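Local coordinates for penicillin-binding protein A (Mycobacterium tuberculosis, PDB 3UN7), which probably cross-links peptidoglycan strands of the cell wall as a penicillin-binding D,D-transpeptidase and takes part in regulating cell length, at residues L144-S149 against R183-T188; L287-S292 against A314-A319. All coordinates share one frame; numbering follows the deposited sequence.

Overall arrangement
Past the N-terminal strands and helices and strand 131-136, the chain first enters a contact in strand 143-149, an outermost strand of the five-stranded antiparallel sheet of the transpeptidase domain. After helices 154-157 and 162-174 the loop 183-188 settles against that strand and closes contact 1. The chain then passes through helix 196-205, several short strands and helices 245-251, 254-264 and 266-275 before the loop 287-292 meets the start of helix 317-328 in contact 2. The two closures follow in series, neither nesting nor crossing, yet their centres are only about 9 Å apart. The 183-188 loop joins them: probable hydrogen bonds run from A290 N to I185 O, 2.8 Å, and from L318 N to A184 O, 3.0 Å.

Contact 1 of 2, residues L144-S149 against R183-T188; sequences LALVSS and RAISET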
ATOM      1  N   LEU A 144      -8.791  -0.464   4.085  1.00 26.21           N
ATOM      2  CA  LEU A 144      -9.095  -1.121   5.357  1.00 26.68           C
ATOM      3  C   LEU A 144      -7.935  -1.012   6.348  1.00 26.79           C
ATOM      4  O   LEU A 144      -8.123  -1.126   7.555  1.00 26.73           O
ATOM      5  CB  LEU A 144      -9.478  -2.595   5.123  1.00 26.93           C
ATOM      6  CG  LEU A 144     -10.600  -2.892   4.118  1.00 27.27           C
ATOM      7  CD1 LEU A 144     -10.694  -4.400   3.821  1.00 29.37           C
ATOM      8  CD2 LEU A 144     -11.944  -2.380   4.613  1.00 28.85           C
ATOM      9  N   ALA A 145      -6.737  -0.775   5.823  1.00 25.87           N
ATOM     10  CA  ALA A 145      -5.592  -0.508   6.659  1.00 26.29           C
ATOM     11  C   ALA A 145      -4.600   0.282   5.854  1.00 26.18           C
ATOM     12  O   ALA A 145      -4.441   0.068   4.644  1.00 25.87           O
ATOM     13  CB  ALA A 145      -4.948  -1.819   7.175  1.00 26.42           C
ATOM     14  N   LEU A 146      -3.943   1.200   6.549  1.00 26.19           N
ATOM     15  CA  LEU A 146      -2.899   2.028   5.993  1.00 26.63           C
ATOM     16  C   LEU A 146      -1.869   2.159   7.104  1.00 26.13           C
ATOM     17  O   LEU A 146      -2.016   2.980   8.000  1.00 27.01           O
ATOM     18  CB  LEU A 146      -3.474   3.391   5.602  1.00 26.27           C
ATOM     19  CG  LEU A 146      -2.717   4.238   4.584  1.00 27.77           C
ATOM     20  CD1 LEU A 146      -2.736   3.572   3.203  1.00 27.49           C
ATOM     21  CD2 LEU A 146      -3.353   5.648   4.518  1.00 27.72           C
ATOM     22  N   VAL A 147      -0.874   1.286   7.071  1.00 26.03           N
ATOM     23  CA  VAL A 147       0.129   1.179   8.134  1.00 26.10           C
ATOM     24  C   VAL A 147       1.489   1.633   7.629  1.00 26.28           C
ATOM     25  O   VAL A 147       1.897   1.276   6.532  1.00 26.08           O
ATOM     26  CB  VAL A 147       0.216  -0.251   8.697  1.00 26.45           C
ATOM     27  CG1 VAL A 147       1.321  -0.352   9.754  1.00 25.92           C
ATOM     28  CG2 VAL A 147      -1.127  -0.658   9.328  1.00 27.01           C
ATOM     29  N   SER A 148       2.176   2.444   8.427  1.00 27.30           N
ATOM     30  CA  SER A 148       3.545   2.860   8.105  1.00 27.72           C
ATOM     31  C   SER A 148       4.402   2.663   9.351  1.00 28.68           C
ATOM     32  O   SER A 148       3.917   2.839  10.476  1.00 28.68           O
ATOM     33  CB  SER A 148       3.571   4.317   7.617  1.00 27.62           C
ATOM     34  OG  SER A 148       4.836   4.643   7.051  1.00 29.00           O
ATOM     35  N   SER A 149       5.658   2.267   9.159  1.00 29.26           N
ATOM     36  CA  SER A 149       6.543   1.953  10.278  1.00 29.94           C
ATOM     37  C   SER A 149       7.979   2.371   9.905  1.00 30.33           C
ATOM     38  O   SER A 149       8.411   2.139   8.774  1.00 30.41           O
ATOM     39  CB  SER A 149       6.456   0.456  10.603  1.00 30.66           C
ATOM     40  OG  SER A 149       7.225   0.093  11.736  1.00 32.21           O
ATOM     41  N   ARG A 183       4.701   5.977   4.554  1.00 29.32           N
ATOM     42  CA  ARG A 183       5.333   5.099   3.573  1.00 29.34           C
ATOM     43  C   ARG A 183       4.335   4.374   2.669  1.00 29.15           C
ATOM     44  O   ARG A 183       4.689   3.968   1.565  1.00 29.26           O
ATOM     45  CB  ARG A 183       6.232   4.079   4.286  1.00 30.26           C
ATOM     46  CG  ARG A 183       7.506   4.702   4.821  1.00 29.80           C
ATOM     47  CD  ARG A 183       8.387   3.741   5.641  1.00 30.87           C
ATOM     48  NE  ARG A 183       9.766   4.235   5.649  1.00 30.30           N
ATOM     49  CZ  ARG A 183      10.235   5.202   6.436  1.00 32.94           C
ATOM     50  NH1 ARG A 183      11.505   5.573   6.306  1.00 35.14           N
ATOM     51  NH2 ARG A 183       9.452   5.806   7.342  1.00 31.23           N
ATOM     52  N   ALA A 184       3.102   4.201   3.138  1.00 28.43           N
ATOM     53  CA  ALA A 184       2.079   3.479   2.381  1.00 28.19           C
ATOM     54  C   ALA A 184       1.662   4.205   1.095  1.00 28.26           C
ATOM     55  O   ALA A 184       1.292   3.560   0.114  1.00 28.14           O
ATOM     56  CB  ALA A 184       0.863   3.246   3.246  1.00 28.25           C
ATOM     57  N   ILE A 185       1.711   5.538   1.119  1.00 27.70           N
ATOM     58  CA  ILE A 185       1.191   6.361  -0.002  1.00 28.39           C
ATOM     59  C   ILE A 185       2.102   7.469  -0.502  1.00 28.87           C
ATOM     60  O   ILE A 185       1.871   7.994  -1.579  1.00 29.33           O
ATOM     61  CB  ILE A 185      -0.162   7.011   0.335  1.00 27.67           C
ATOM     62  CG1 ILE A 185      -0.043   7.997   1.525  1.00 29.93           C
ATOM     63  CG2 ILE A 185      -1.210   5.937   0.590  1.00 27.06           C
ATOM     64  CD1 ILE A 185      -1.302   8.864   1.756  1.00 28.34           C
ATOM     65  N   SER A 186       3.096   7.858   0.294  1.00 30.70           N
ATOM     66  CA  SER A 186       3.939   9.032  -0.013  1.00 33.19           C
ATOM     67  C   SER A 186       5.307   8.660  -0.562  1.00 34.11           C
ATOM     68  O   SER A 186       6.030   9.528  -1.047  1.00 35.36           O
ATOM     69  CB  SER A 186       4.143   9.907   1.232  1.00 33.50           C
ATOM     70  OG  SER A 186       2.930  10.510   1.645  1.00 36.78           O
ATOM     71  N   GLU A 187       5.679   7.387  -0.460  1.00 34.16           N
ATOM     72  CA  GLU A 187       7.011   6.952  -0.885  1.00 35.63           C
ATOM     73  C   GLU A 187       6.859   5.859  -1.930  1.00 34.75           C
ATOM     74  O   GLU A 187       5.934   5.041  -1.849  1.00 33.56           O
ATOM     75  CB  GLU A 187       7.826   6.467   0.324  1.00 35.81           C
ATOM     76  CG  GLU A 187       9.319   6.125   0.058  1.00 39.42           C
ATOM     77  CD  GLU A 187      10.135   5.924   1.349  1.00 40.42           C
ATOM     78  OE1 GLU A 187       9.723   6.427   2.422  1.00 43.73           O
ATOM     79  OE2 GLU A 187      11.195   5.251   1.301  1.00 46.12           O
ATOM     80  N   THR A 188       7.750   5.861  -2.922  1.00 34.28           N
ATOM     81  CA  THR A 188       7.751   4.819  -3.937  1.00 33.56           C
ATOM     82  C   THR A 188       9.001   3.972  -3.765  1.00 34.02           C
ATOM     83  O   THR A 188      10.036   4.460  -3.292  1.00 33.68           O
ATOM     84  CB  THR A 188       7.730   5.372  -5.377  1.00 34.76           C
ATOM     85  OG1 THR A 188       8.820   6.274  -5.542  1.00 34.97           O
ATOM     86  CG2 THR A 188       6.422   6.070  -5.698  1.00 34.14           C
TER
HETATM   87  O   HOH W   1       6.759   5.711   8.394  1.00 28.62           O
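L146 lays its CD1 methyl against A184 CB, 3.6 Å away, and I185 CG2, 3.8 Å away, where the loop 183-188 lies on one face of the five-stranded antiparallel transpeptidase sheet, over strand 143-149 and its neighbour 131-136. L146 and S148 meet the loop, while the CB atoms of V147 and S149 point away. The L146 and I185 side chains cross at about a right angle. Leucine is long enough for CD1 to reach both loop residues although its CB does not point at them, and the small A184 lets the loop lie close and also touches V134.

S148 makes the polar half. Its OG, anti to the backbone N (chi1 -168°), accepts the N-H of R183 at 2.8 Å, with an angle of 155° at the hydrogen. T181 O and water 1 are both within hydrogen-bonding range of this hydroxyl, but its one proton can serve only one of them at a time. R183, extended from CG to NE, runs past S148 and S149, its CD 3.5 Å from S149 O, and NE meets E432 in a salt bridge; carbonyls of A177 and S178 also receive guanidinium N-H groups. Water 1 lies in the guanidinium plane at its edge, accepting from R183 NH2 at 2.9 Å, and is 2.6 Å from S148 OG.

Contact 2 of 2, residues L287-S292 against A314-A319; sequences LQVAES and ALTPLA
A capped helix start packed against an extended loop makes this partly buried contact in the transpeptidase domain: the loop 287-292 passes the N terminus of helix 317-328. The L315 side chain lies about 11 Å from that of S193, the probable acyl-ester serine. S292 and T316 carry the polar part. The S292 hydroxyl, placed beside its own backbone N (chi1 -65°), accepts the N-H of T316 at 3.1 Å, with an angle of 157° at the hydrogen. A319 CB lies 3.3 Å from the same OG, and the short serine side chain fits tightly against both the T316 N-H and that methyl.

T316 is the N-cap. With OG1 between the backbone N and the carbonyl carbon (chi1 61°), the hydroxyl accepts the N-H of A319 at 2.9 Å, supplying an acceptor at the first turn, while CG2 rests on A290 O at 3.3 Å and also meets A290 CB. Threonine suits the place: its hydroxyl caps the helix and holds water 2, while its methyl packs on the loop. Water 2 donates to A290 O and hydrogen-bonds with the hydroxyls of S292 and T316.

Earlier in the loop, V289 presents CG2 to L318 CD2 at 3.6 Å, the two side chains crossing at about a right angle. L318 also touches V134 and L136 of strand 131-136, and P317 touches A132, so the first turn of helix 317-328 lies between the loop 287-292 and the sheet.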
ATOM      1  N   LEU A 287      -6.503  11.717   0.870  1.00 27.06           N
ATOM      2  CA  LEU A 287      -5.051  11.878   1.010  1.00 27.52           C
ATOM      3  C   LEU A 287      -4.391  11.756  -0.359  1.00 28.11           C
ATOM      4  O   LEU A 287      -4.778  10.902  -1.156  1.00 28.21           O
ATOM      5  CB  LEU A 287      -4.437  10.844   1.967  1.00 26.04           C
ATOM      6  CG  LEU A 287      -5.034  10.730   3.369  1.00 26.24           C
ATOM      7  CD1 LEU A 287      -4.148   9.893   4.264  1.00 24.80           C
ATOM      8  CD2 LEU A 287      -5.225  12.120   3.971  1.00 25.09           C
ATOM      9  N   GLN A 288      -3.403  12.606  -0.620  1.00 28.55           N
ATOM     10  CA  GLN A 288      -2.644  12.539  -1.875  1.00 29.54           C
ATOM     11  C   GLN A 288      -1.730  11.312  -1.874  1.00 29.22           C
ATOM     12  O   GLN A 288      -1.080  10.993  -0.865  1.00 28.37           O
ATOM     13  CB  GLN A 288      -1.799  13.804  -2.072  1.00 30.64           C
ATOM     14  CG  GLN A 288      -2.619  15.108  -2.143  1.00 31.88           C
ATOM     15  CD  GLN A 288      -1.844  16.287  -2.725  1.00 32.81           C
ATOM     16  OE1 GLN A 288      -0.784  16.120  -3.334  1.00 35.75           O
ATOM     17  NE2 GLN A 288      -2.382  17.493  -2.539  1.00 32.94           N
ATOM     18  N   VAL A 289      -1.683  10.641  -3.014  1.00 29.91           N
ATOM     19  CA  VAL A 289      -0.835   9.455  -3.200  1.00 29.58           C
ATOM     20  C   VAL A 289       0.237   9.809  -4.224  1.00 30.74           C
ATOM     21  O   VAL A 289      -0.068  10.422  -5.252  1.00 30.77           O
ATOM     22  CB  VAL A 289      -1.673   8.267  -3.683  1.00 29.64           C
ATOM     23  CG1 VAL A 289      -0.803   7.002  -3.888  1.00 29.14           C
ATOM     24  CG2 VAL A 289      -2.798   7.987  -2.668  1.00 27.22           C
ATOM     25  N   ALA A 290       1.486   9.438  -3.929  1.00 30.64           N
ATOM     26  CA  ALA A 290       2.601   9.586  -4.861  1.00 31.46           C
ATOM     27  C   ALA A 290       2.323   8.775  -6.112  1.00 31.51           C
ATOM     28  O   ALA A 290       1.816   7.645  -6.037  1.00 30.53           O
ATOM     29  CB  ALA A 290       3.907   9.117  -4.210  1.00 31.78           C
ATOM     30  N   GLU A 291       2.644   9.357  -7.260  1.00 32.02           N
ATOM     31  CA  GLU A 291       2.477   8.687  -8.545  1.00 32.61           C
ATOM     32  C   GLU A 291       3.507   7.585  -8.678  1.00 32.34           C
ATOM     33  O   GLU A 291       4.681   7.806  -8.394  1.00 33.08           O
ATOM     34  CB  GLU A 291       2.645   9.681  -9.707  1.00 33.64           C
ATOM     35  CG  GLU A 291       2.283   9.080 -11.066  1.00 36.71           C
ATOM     36  CD  GLU A 291       2.797   9.908 -12.221  1.00 42.86           C
ATOM     37  OE1 GLU A 291       4.004  10.235 -12.239  1.00 46.52           O
ATOM     38  OE2 GLU A 291       1.998  10.229 -13.122  1.00 45.58           O
ATOM     39  N   SER A 292       3.056   6.405  -9.107  1.00 31.48           N
ATOM     40  CA  SER A 292       3.919   5.277  -9.399  1.00 31.43           C
ATOM     41  C   SER A 292       4.277   5.285 -10.877  1.00 32.40           C
ATOM     42  O   SER A 292       3.543   5.842 -11.693  1.00 32.61           O
ATOM     43  CB  SER A 292       3.219   3.960  -9.061  1.00 30.44           C
ATOM     44  OG  SER A 292       2.982   3.865  -7.668  1.00 30.00           O
ATOM     45  N   ALA A 314       8.927   2.183  -9.977  1.00 33.09           N
ATOM     46  CA  ALA A 314       8.770   2.630  -8.593  1.00 32.90           C
ATOM     47  C   ALA A 314       7.280   2.733  -8.271  1.00 32.67           C
ATOM     48  O   ALA A 314       6.534   3.402  -8.985  1.00 32.44           O
ATOM     49  CB  ALA A 314       9.483   3.965  -8.377  1.00 33.59           C
ATOM     50  N   LEU A 315       6.860   2.035  -7.216  1.00 32.39           N
ATOM     51  CA  LEU A 315       5.453   1.930  -6.842  1.00 32.39           C
ATOM     52  C   LEU A 315       5.287   2.266  -5.369  1.00 31.92           C
ATOM     53  O   LEU A 315       6.159   1.958  -4.554  1.00 32.46           O
ATOM     54  CB  LEU A 315       4.975   0.486  -7.046  1.00 32.44           C
ATOM     55  CG  LEU A 315       4.356  -0.041  -8.348  1.00 34.96           C
ATOM     56  CD1 LEU A 315       5.292   0.022  -9.509  1.00 34.67           C
ATOM     57  CD2 LEU A 315       3.901  -1.474  -8.134  1.00 32.60           C
ATOM     58  N   THR A 316       4.159   2.876  -5.019  1.00 30.89           N
ATOM     59  CA  THR A 316       3.783   3.008  -3.616  1.00 29.80           C
ATOM     60  C   THR A 316       3.287   1.644  -3.178  1.00 28.97           C
ATOM     61  O   THR A 316       2.860   0.853  -4.012  1.00 30.05           O
ATOM     62  CB  THR A 316       2.662   4.035  -3.396  1.00 29.50           C
ATOM     63  OG1 THR A 316       1.483   3.625  -4.094  1.00 29.20           O
ATOM     64  CG2 THR A 316       3.085   5.443  -3.871  1.00 29.25           C
ATOM     65  N   PRO A 317       3.396   1.325  -1.879  1.00 28.36           N
ATOM     66  CA  PRO A 317       2.704   0.140  -1.359  1.00 27.34           C
ATOM     67  C   PRO A 317       1.197   0.104  -1.684  1.00 27.00           C
ATOM     68  O   PRO A 317       0.677  -0.952  -2.013  1.00 25.54           O
ATOM     69  CB  PRO A 317       2.967   0.214   0.144  1.00 27.70           C
ATOM     70  CG  PRO A 317       4.358   0.890   0.209  1.00 28.26           C
ATOM     71  CD  PRO A 317       4.252   1.962  -0.859  1.00 28.45           C
ATOM     72  N   LEU A 318       0.511   1.243  -1.614  1.00 26.73           N
ATOM     73  CA  LEU A 318      -0.888   1.291  -2.044  1.00 26.31           C
ATOM     74  C   LEU A 318      -1.094   0.850  -3.506  1.00 26.67           C
ATOM     75  O   LEU A 318      -2.042   0.114  -3.802  1.00 26.33           O
ATOM     76  CB  LEU A 318      -1.473   2.688  -1.831  1.00 26.31           C
ATOM     77  CG  LEU A 318      -2.894   2.927  -2.344  1.00 26.56           C
ATOM     78  CD1 LEU A 318      -3.896   2.078  -1.585  1.00 30.04           C
ATOM     79  CD2 LEU A 318      -3.291   4.423  -2.286  1.00 28.37           C
ATOM     80  N   ALA A 319      -0.240   1.325  -4.418  1.00 26.64           N
ATOM     81  CA  ALA A 319      -0.318   0.900  -5.831  1.00 27.32           C
ATOM     82  C   ALA A 319      -0.104  -0.619  -5.987  1.00 27.89           C
ATOM     83  O   ALA A 319      -0.783  -1.264  -6.786  1.00 26.90           O
ATOM     84  CB  ALA A 319       0.673   1.693  -6.694  1.00 27.35           C
TER
HETATM   85  O   HOH W   2       0.920   5.096  -6.344  1.00 24.73           O